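Local atomic coordinates of latent form of PPO4 Tyrosinase (Agaricus bisporus var. bisporus H97, PDB entry 4OUA), a protein that uses a pair of copper ions to hydroxylate monophenols and oxidise the resulting o-diphenols to o-quinones, the first step of melanin synthesis, here in its latent form. Residues 146-151 and 158-163; 411-416 and 475-480; 425-430 and 505-510. All coordinates share one frame; numbering follows the deposited sequence.

Interaction 1 of 3, residues 146-151 and 158-163; sequences LEQVKI and KITVRN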
# COMPACT_ATOMS: atom_id res chain seq x y z
N LEU B 146 20.26 -9.31 0.84
CA LEU B 146 21.50 -9.33 1.62
C LEU B 146 21.27 -9.66 3.10
O LEU B 146 20.63 -8.90 3.82
CB LEU B 146 22.22 -7.98 1.51
CG LEU B 146 22.70 -7.55 0.13
CD1 LEU B 146 23.29 -6.15 0.17
CD2 LEU B 146 23.71 -8.54 -0.41
N GLU B 147 21.81 -10.79 3.53
CA GLU B 147 21.73 -11.19 4.93
C GLU B 147 22.58 -10.28 5.81
O GLU B 147 22.27 -10.06 6.98
CB GLU B 147 22.17 -12.64 5.11
CG GLU B 147 21.12 -13.66 4.72
CD GLU B 147 19.91 -13.61 5.64
OE1 GLU B 147 20.02 -13.05 6.75
OE2 GLU B 147 18.85 -14.15 5.25
N GLN B 148 23.65 -9.75 5.23
CA GLN B 148 24.51 -8.78 5.92
C GLN B 148 24.62 -7.50 5.11
O GLN B 148 24.61 -7.53 3.88
CB GLN B 148 25.90 -9.36 6.15
CG GLN B 148 25.93 -10.63 6.98
CD GLN B 148 27.33 -11.20 7.11
OE1 GLN B 148 28.13 -10.71 7.91
NE2 GLN B 148 27.63 -12.23 6.33
N VAL B 149 24.71 -6.37 5.80
CA VAL B 149 24.88 -5.09 5.13
C VAL B 149 26.11 -4.36 5.65
O VAL B 149 26.46 -4.46 6.83
CB VAL B 149 23.63 -4.19 5.32
CG1 VAL B 149 22.44 -4.79 4.60
CG2 VAL B 149 23.34 -3.97 6.79
N LYS B 150 26.78 -3.64 4.76
CA LYS B 150 27.97 -2.87 5.12
C LYS B 150 27.59 -1.52 5.71
O LYS B 150 26.87 -0.74 5.08
CB LYS B 150 28.88 -2.69 3.91
CG LYS B 150 29.35 -4.00 3.29
CD LYS B 150 30.12 -3.77 2.00
CE LYS B 150 30.53 -5.10 1.37
NZ LYS B 150 31.23 -4.91 0.07
N ILE B 151 28.08 -1.24 6.91
CA ILE B 151 27.86 0.05 7.55
C ILE B 151 29.14 0.55 8.20
O ILE B 151 30.12 -0.19 8.31
CB ILE B 151 26.75 -0.01 8.61
CG1 ILE B 151 27.22 -0.82 9.82
CG2 ILE B 151 25.47 -0.59 8.01
CD1 ILE B 151 26.27 -0.77 11.00
N LYS B 158 34.71 0.64 8.28
CA LYS B 158 33.56 0.08 7.58
C LYS B 158 33.44 -1.42 7.84
O LYS B 158 34.30 -2.20 7.44
CB LYS B 158 33.67 0.34 6.08
CG LYS B 158 33.96 1.79 5.72
CD LYS B 158 32.97 2.73 6.39
CE LYS B 158 33.27 4.18 6.06
NZ LYS B 158 33.07 4.49 4.62
N ILE B 159 32.36 -1.81 8.52
CA ILE B 159 32.16 -3.21 8.89
C ILE B 159 30.86 -3.77 8.33
O ILE B 159 30.09 -3.06 7.69
CB ILE B 159 32.17 -3.39 10.42
CG1 ILE B 159 30.87 -2.85 11.02
CG2 ILE B 159 33.38 -2.71 11.03
CD1 ILE B 159 30.79 -2.98 12.52
N THR B 160 30.62 -5.05 8.58
CA THR B 160 29.41 -5.72 8.13
C THR B 160 28.61 -6.23 9.32
O THR B 160 29.15 -6.90 10.21
CB THR B 160 29.73 -6.90 7.19
OG1 THR B 160 30.08 -6.40 5.90
CG2 THR B 160 28.53 -7.82 7.06
N VAL B 161 27.31 -5.92 9.35
CA VAL B 161 26.45 -6.34 10.45
C VAL B 161 25.20 -7.06 9.97
O VAL B 161 24.90 -7.09 8.77
CB VAL B 161 26.02 -5.15 11.32
CG1 VAL B 161 27.24 -4.37 11.79
CG2 VAL B 161 25.07 -4.25 10.54
N ARG B 162 24.47 -7.65 10.91
CA ARG B 162 23.19 -8.29 10.62
C ARG B 162 22.18 -7.28 10.09
O ARG B 162 21.96 -6.24 10.70
CB ARG B 162 22.64 -8.98 11.87
CG ARG B 162 21.19 -9.39 11.74
CD ARG B 162 20.68 -10.03 13.02
NE ARG B 162 19.29 -10.43 12.92
CZ ARG B 162 18.26 -9.67 13.27
NH1 ARG B 162 18.47 -8.45 13.75
NH2 ARG B 162 17.02 -10.11 13.13
N ASN B 163 21.55 -7.61 8.96
CA ASN B 163 20.55 -6.75 8.36
C ASN B 163 19.19 -6.88 9.05
O ASN B 163 18.47 -7.85 8.82
CB ASN B 163 20.41 -7.06 6.87
CG ASN B 163 19.37 -6.20 6.18
OD1 ASN B 163 18.96 -5.17 6.70
ND2 ASN B 163 18.94 -6.63 4.99
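I151 lays its CD1 methyl across both branches of V161, 3.7 Å from V161 CG2, the two side chains meeting at about a right angle. CG1 of I151 stands between its own backbone N and carbonyl carbon (chi1 70°), which carries CD1 over the diagonal neighbour V161. Its directly paired residue I159 is met more loosely, CG1 to CG1 at 4.3 Å. V149 continues this apolar face, its CG2 4.1 Å from V161 CG2 and its CG1 against the amide carbon of N163. Helix 25-40 covers the face through F28, T29 and R33. On the other face K150 passes T160 with its aliphatic CG. The strands 148-152 and 158-162 form an antiparallel beta hairpin, bonded in both directions at V149-V161 and I151-I159. At its open end the N163 amide reaches back: ND2 donates to L146 O at 3.1 Å, nearly in its own amide plane, and also to E142 O, while OD1 accepts from I165 N. N163 N adds a bond to E147 O at 3.2 Å. With both ends of the buried amide engaged, its rotation is fixed, and a polar side chain closes a hairpin whose inner face is otherwise apolar.

Interaction 2 of 3, residues 411-416 and 475-480; sequences DWTIQA and FVHLDR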
# COMPACT_ATOMS: atom_id res chain seq x y z
N ASP B 411 -11.79 3.27 -21.71
CA ASP B 411 -10.84 2.81 -20.71
C ASP B 411 -11.29 1.47 -20.13
O ASP B 411 -12.26 1.40 -19.39
CB ASP B 411 -10.68 3.84 -19.60
CG ASP B 411 -9.61 3.47 -18.60
OD1 ASP B 411 -8.60 2.86 -19.01
OD2 ASP B 411 -9.76 3.80 -17.41
N TRP B 412 -10.57 0.41 -20.48
CA TRP B 412 -10.96 -0.94 -20.09
C TRP B 412 -10.28 -1.41 -18.81
O TRP B 412 -9.06 -1.31 -18.67
CB TRP B 412 -10.67 -1.93 -21.23
CG TRP B 412 -11.35 -1.57 -22.51
CD1 TRP B 412 -10.80 -0.90 -23.57
CD2 TRP B 412 -12.70 -1.86 -22.87
NE1 TRP B 412 -11.74 -0.76 -24.56
CE2 TRP B 412 -12.91 -1.34 -24.16
CE3 TRP B 412 -13.76 -2.51 -22.22
CZ2 TRP B 412 -14.13 -1.44 -24.82
CZ3 TRP B 412 -14.97 -2.61 -22.88
CH2 TRP B 412 -15.15 -2.08 -24.16
N THR B 413 -11.08 -1.92 -17.88
CA THR B 413 -10.56 -2.45 -16.63
C THR B 413 -11.35 -3.67 -16.19
O THR B 413 -12.55 -3.77 -16.46
CB THR B 413 -10.61 -1.40 -15.51
OG1 THR B 413 -9.88 -1.87 -14.37
CG2 THR B 413 -12.05 -1.13 -15.10
N ILE B 414 -10.69 -4.60 -15.52
CA ILE B 414 -11.36 -5.77 -14.98
C ILE B 414 -11.97 -5.44 -13.62
O ILE B 414 -11.26 -5.38 -12.61
CB ILE B 414 -10.41 -6.97 -14.84
CG1 ILE B 414 -9.97 -7.46 -16.22
CG2 ILE B 414 -11.09 -8.10 -14.08
CD1 ILE B 414 -9.10 -8.69 -16.17
N GLN B 415 -13.27 -5.20 -13.61
CA GLN B 415 -13.98 -4.86 -12.38
C GLN B 415 -14.34 -6.12 -11.61
O GLN B 415 -14.96 -7.03 -12.16
CB GLN B 415 -15.23 -4.04 -12.70
CG GLN B 415 -15.55 -2.95 -11.69
CD GLN B 415 -16.10 -3.50 -10.39
OE1 GLN B 415 -16.58 -4.63 -10.32
NE2 GLN B 415 -16.04 -2.69 -9.34
N ALA B 416 -13.94 -6.17 -10.35
CA ALA B 416 -14.22 -7.33 -9.51
C ALA B 416 -14.70 -6.91 -8.13
O ALA B 416 -14.03 -6.16 -7.43
CB ALA B 416 -12.99 -8.22 -9.40
N PHE B 475 -9.60 -3.70 -9.03
CA PHE B 475 -9.54 -3.40 -10.45
C PHE B 475 -8.24 -3.87 -11.09
O PHE B 475 -7.17 -3.80 -10.47
CB PHE B 475 -9.70 -1.89 -10.68
CG PHE B 475 -11.02 -1.35 -10.21
CD1 PHE B 475 -12.08 -1.20 -11.08
CD2 PHE B 475 -11.19 -0.98 -8.88
CE1 PHE B 475 -13.29 -0.69 -10.65
CE2 PHE B 475 -12.40 -0.47 -8.44
CZ PHE B 475 -13.45 -0.33 -9.33
N VAL B 476 -8.33 -4.33 -12.33
CA VAL B 476 -7.16 -4.70 -13.11
C VAL B 476 -7.29 -4.13 -14.52
O VAL B 476 -8.30 -4.34 -15.18
CB VAL B 476 -6.97 -6.22 -13.17
CG1 VAL B 476 -5.83 -6.57 -14.13
CG2 VAL B 476 -6.70 -6.77 -11.78
N HIS B 477 -6.26 -3.41 -14.97
CA HIS B 477 -6.34 -2.67 -16.22
C HIS B 477 -5.90 -3.50 -17.43
O HIS B 477 -5.11 -4.43 -17.30
CB HIS B 477 -5.49 -1.40 -16.12
CG HIS B 477 -5.82 -0.56 -14.93
ND1 HIS B 477 -6.86 0.34 -14.92
CD2 HIS B 477 -5.25 -0.48 -13.71
CE1 HIS B 477 -6.92 0.94 -13.75
NE2 HIS B 477 -5.95 0.46 -12.99
N LEU B 478 -6.42 -3.15 -18.60
CA LEU B 478 -6.19 -3.92 -19.82
C LEU B 478 -5.67 -3.05 -20.96
O LEU B 478 -5.36 -3.56 -22.04
CB LEU B 478 -7.48 -4.62 -20.25
CG LEU B 478 -8.24 -5.40 -19.18
CD1 LEU B 478 -9.55 -5.92 -19.74
CD2 LEU B 478 -7.39 -6.55 -18.66
N ASP B 479 -5.59 -1.75 -20.72
CA ASP B 479 -5.26 -0.77 -21.75
C ASP B 479 -4.02 -1.12 -22.57
O ASP B 479 -4.08 -1.24 -23.79
CB ASP B 479 -5.08 0.61 -21.13
CG ASP B 479 -6.24 1.00 -20.23
OD1 ASP B 479 -6.13 0.80 -19.00
OD2 ASP B 479 -7.26 1.49 -20.75
N ARG B 480 -2.89 -1.29 -21.88
CA ARG B 480 -1.63 -1.54 -22.56
C ARG B 480 -1.59 -2.90 -23.26
O ARG B 480 -0.77 -3.12 -24.15
CB ARG B 480 -0.47 -1.42 -21.56
CG ARG B 480 -0.73 -2.11 -20.24
CD ARG B 480 0.34 -1.76 -19.22
NE ARG B 480 0.19 -2.57 -18.01
CZ ARG B 480 0.74 -3.76 -17.84
NH1 ARG B 480 1.49 -4.28 -18.80
NH2 ARG B 480 0.55 -4.43 -16.71
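Q415 runs beside the ring of F475, the two side chains pointing the same way. Beyond CB, its CG lies 3.4 Å from F475 CE1; the bend at chi2 (-73°) then turns CD and the amide along the ring, CD 4.0 Å from F475 CE1 and NE2 3.5 Å from F475 CZ. The amide plane stands nearly upright to the ring, 84° apart. T413 approaches the same ring at its edge with OG1, which also makes a weak hydrogen bond to V476 O. On the opposite face of the sheet I414 crosses L478 at about a right angle, both CG1 and CD1 of I414 touching L478 CD2, while I447 of strand 446-451 also packs on L478. The backbones pair antiparallel, joining edge strand 471-477 to strand 407-419 of a four-stranded sheet in the C-terminal domain; beyond H477 the pairing ends with L478 N bonded to W412 O at 3.2 Å, just as helix 479-485 begins. There the carboxylates of D411 and D479 lie close together and nearly coplanar (17°). K397 forms a salt bridge with D411 and a long, weak ion pair with D479. The lysine probably offsets part of the negative charge that D411 and D479, with E217 nearby, gather at this buried strand-to-helix junction.

Interaction 3 of 3, residues 425-430 and 505-510; sequences DSFAII and YKVVAD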
# COMPACT_ATOMS: atom_id res chain seq x y z
N ASP B 425 -10.02 -16.13 5.29
CA ASP B 425 -8.59 -16.26 5.01
C ASP B 425 -8.19 -15.38 3.83
O ASP B 425 -9.03 -15.00 3.01
CB ASP B 425 -8.22 -17.72 4.72
CG ASP B 425 -8.03 -18.54 5.98
OD1 ASP B 425 -7.56 -17.97 6.99
OD2 ASP B 425 -8.35 -19.75 5.96
N SER B 426 -6.90 -15.05 3.75
CA SER B 426 -6.39 -14.23 2.66
C SER B 426 -6.31 -15.04 1.37
O SER B 426 -5.97 -16.22 1.38
CB SER B 426 -5.00 -13.68 3.01
OG SER B 426 -5.06 -12.87 4.18
N PHE B 427 -6.65 -14.39 0.25
CA PHE B 427 -6.57 -15.04 -1.06
C PHE B 427 -6.24 -14.02 -2.15
O PHE B 427 -6.15 -12.82 -1.88
CB PHE B 427 -7.88 -15.76 -1.38
CG PHE B 427 -9.05 -14.84 -1.58
CD1 PHE B 427 -9.41 -14.41 -2.85
CD2 PHE B 427 -9.79 -14.40 -0.49
CE1 PHE B 427 -10.49 -13.56 -3.03
CE2 PHE B 427 -10.87 -13.55 -0.67
CZ PHE B 427 -11.22 -13.13 -1.94
N ALA B 428 -6.07 -14.51 -3.37
CA ALA B 428 -5.76 -13.65 -4.50
C ALA B 428 -6.46 -14.13 -5.77
O ALA B 428 -6.72 -15.32 -5.93
CB ALA B 428 -4.26 -13.59 -4.73
N ILE B 429 -6.78 -13.19 -6.66
CA ILE B 429 -7.42 -13.53 -7.92
C ILE B 429 -6.49 -13.23 -9.09
O ILE B 429 -6.14 -12.08 -9.34
CB ILE B 429 -8.74 -12.77 -8.11
CG1 ILE B 429 -9.51 -12.70 -6.79
CG2 ILE B 429 -9.58 -13.42 -9.20
CD1 ILE B 429 -10.77 -11.86 -6.85
N ILE B 430 -6.08 -14.27 -9.80
CA ILE B 430 -5.10 -14.15 -10.88
C ILE B 430 -5.77 -14.04 -12.24
O ILE B 430 -6.64 -14.84 -12.58
CB ILE B 430 -4.13 -15.34 -10.89
CG1 ILE B 430 -3.64 -15.65 -9.48
CG2 ILE B 430 -2.98 -15.08 -11.85
CD1 ILE B 430 -2.99 -14.47 -8.79
N TYR B 505 -9.47 -16.17 -15.42
CA TYR B 505 -8.96 -15.83 -14.09
C TYR B 505 -8.89 -17.06 -13.20
O TYR B 505 -9.22 -18.17 -13.63
CB TYR B 505 -9.83 -14.75 -13.44
CG TYR B 505 -11.19 -15.23 -13.00
CD1 TYR B 505 -11.44 -15.59 -11.68
CD2 TYR B 505 -12.24 -15.31 -13.91
CE1 TYR B 505 -12.69 -16.01 -11.28
CE2 TYR B 505 -13.50 -15.74 -13.51
CZ TYR B 505 -13.71 -16.09 -12.19
OH TYR B 505 -14.96 -16.51 -11.79
N LYS B 506 -8.46 -16.86 -11.96
CA LYS B 506 -8.09 -17.98 -11.11
C LYS B 506 -8.04 -17.55 -9.64
O LYS B 506 -7.16 -16.80 -9.23
CB LYS B 506 -6.73 -18.53 -11.56
CG LYS B 506 -6.23 -19.74 -10.79
CD LYS B 506 -4.90 -20.22 -11.35
CE LYS B 506 -4.36 -21.44 -10.64
NZ LYS B 506 -3.06 -21.84 -11.25
N VAL B 507 -9.00 -18.04 -8.85
CA VAL B 507 -9.06 -17.69 -7.44
C VAL B 507 -8.29 -18.72 -6.60
O VAL B 507 -8.73 -19.85 -6.45
CB VAL B 507 -10.52 -17.60 -6.94
CG1 VAL B 507 -10.56 -17.29 -5.45
CG2 VAL B 507 -11.29 -16.55 -7.72
N VAL B 508 -7.15 -18.30 -6.08
CA VAL B 508 -6.25 -19.23 -5.38
C VAL B 508 -5.92 -18.79 -3.96
O VAL B 508 -5.65 -17.62 -3.70
CB VAL B 508 -4.94 -19.41 -6.16
CG1 VAL B 508 -4.36 -18.06 -6.55
CG2 VAL B 508 -3.94 -20.20 -5.33
N ALA B 509 -5.95 -19.75 -3.04
CA ALA B 509 -5.51 -19.54 -1.66
C ALA B 509 -4.57 -20.68 -1.27
O ALA B 509 -4.85 -21.84 -1.54
CB ALA B 509 -6.69 -19.47 -0.72
N ASP B 510 -3.45 -20.33 -0.64
CA ASP B 510 -2.38 -21.29 -0.37
C ASP B 510 -1.83 -21.84 -1.68
O ASP B 510 -1.40 -21.08 -2.55
CB ASP B 510 -2.87 -22.43 0.52
CG ASP B 510 -3.01 -22.03 1.98
OD1 ASP B 510 -2.29 -21.10 2.41
OD2 ASP B 510 -3.83 -22.64 2.69
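I429 and V507 lie side by side and point the same way, CG2 of I429 3.9 Å from V507 CG2. Y505 runs alongside I429 in the same sense, so the single methyl CG2 of I429 touches both V507 and, at 3.8 Å, Y505 CD1. V507 CG2 in turn sits at the edge of the Y505 ring, in its plane. F427 stands on the other flank of V507: with CG between its backbone N and carbonyl carbon (chi1 67°), the ring rises from the sheet beside V507, CD1 lying 4.0 Å from V507 CG1 as the two side chains cross obliquely, while CB rests on A509 CB. F427 also packs on I452, and V507 on L519. The pair belongs to a mixed sheet of the C-terminal domain, in which strand 428-433 runs antiparallel to 503-509 on one side and to 446-451 on the other. A428 and V508 exchange backbone hydrogen bonds, V508 N reaching A428 O at 3.0 Å, and I430 N bonds K506 O at 2.8 Å with an almost straight N-H (179°). On the reverse face I430 crosses V508, CG1 to CG1 at 3.9 Å, and its CB lies 4.2 Å from K506 CB; the K506 chain then stretches fully extended away from strand 428-433. Before the strand, S426 OG bonds T267 O and D425 forms a salt bridge with R263, fastening this end of the domain to the part of the chain that carries the copper ligands; the S426 side chain lies about 8 Å from that of H254, a ligand of one copper ion.

In the fold
From the N terminus, interaction 1 comes first and is the most local: six residues separate its segments, and it closes a hairpin within the common central domain, against helix 25-40. The other two follow much later, both within the C-terminal domain. Interaction 2 opens at 411-416, interaction 3 at 425-430; interaction 2 then closes at 475-480 and interaction 3 at 505-510, so these two long loops cross rather than nest. Each pairs strands inside its own sheet, interaction 2 in the four-stranded one and interaction 3 in the mixed one; the chain links them, strand 407-419 being followed by strand 428-433. Interaction 1 lies about 42 Å from interaction 2, centre to centre, on opposite sides of the chain's centre.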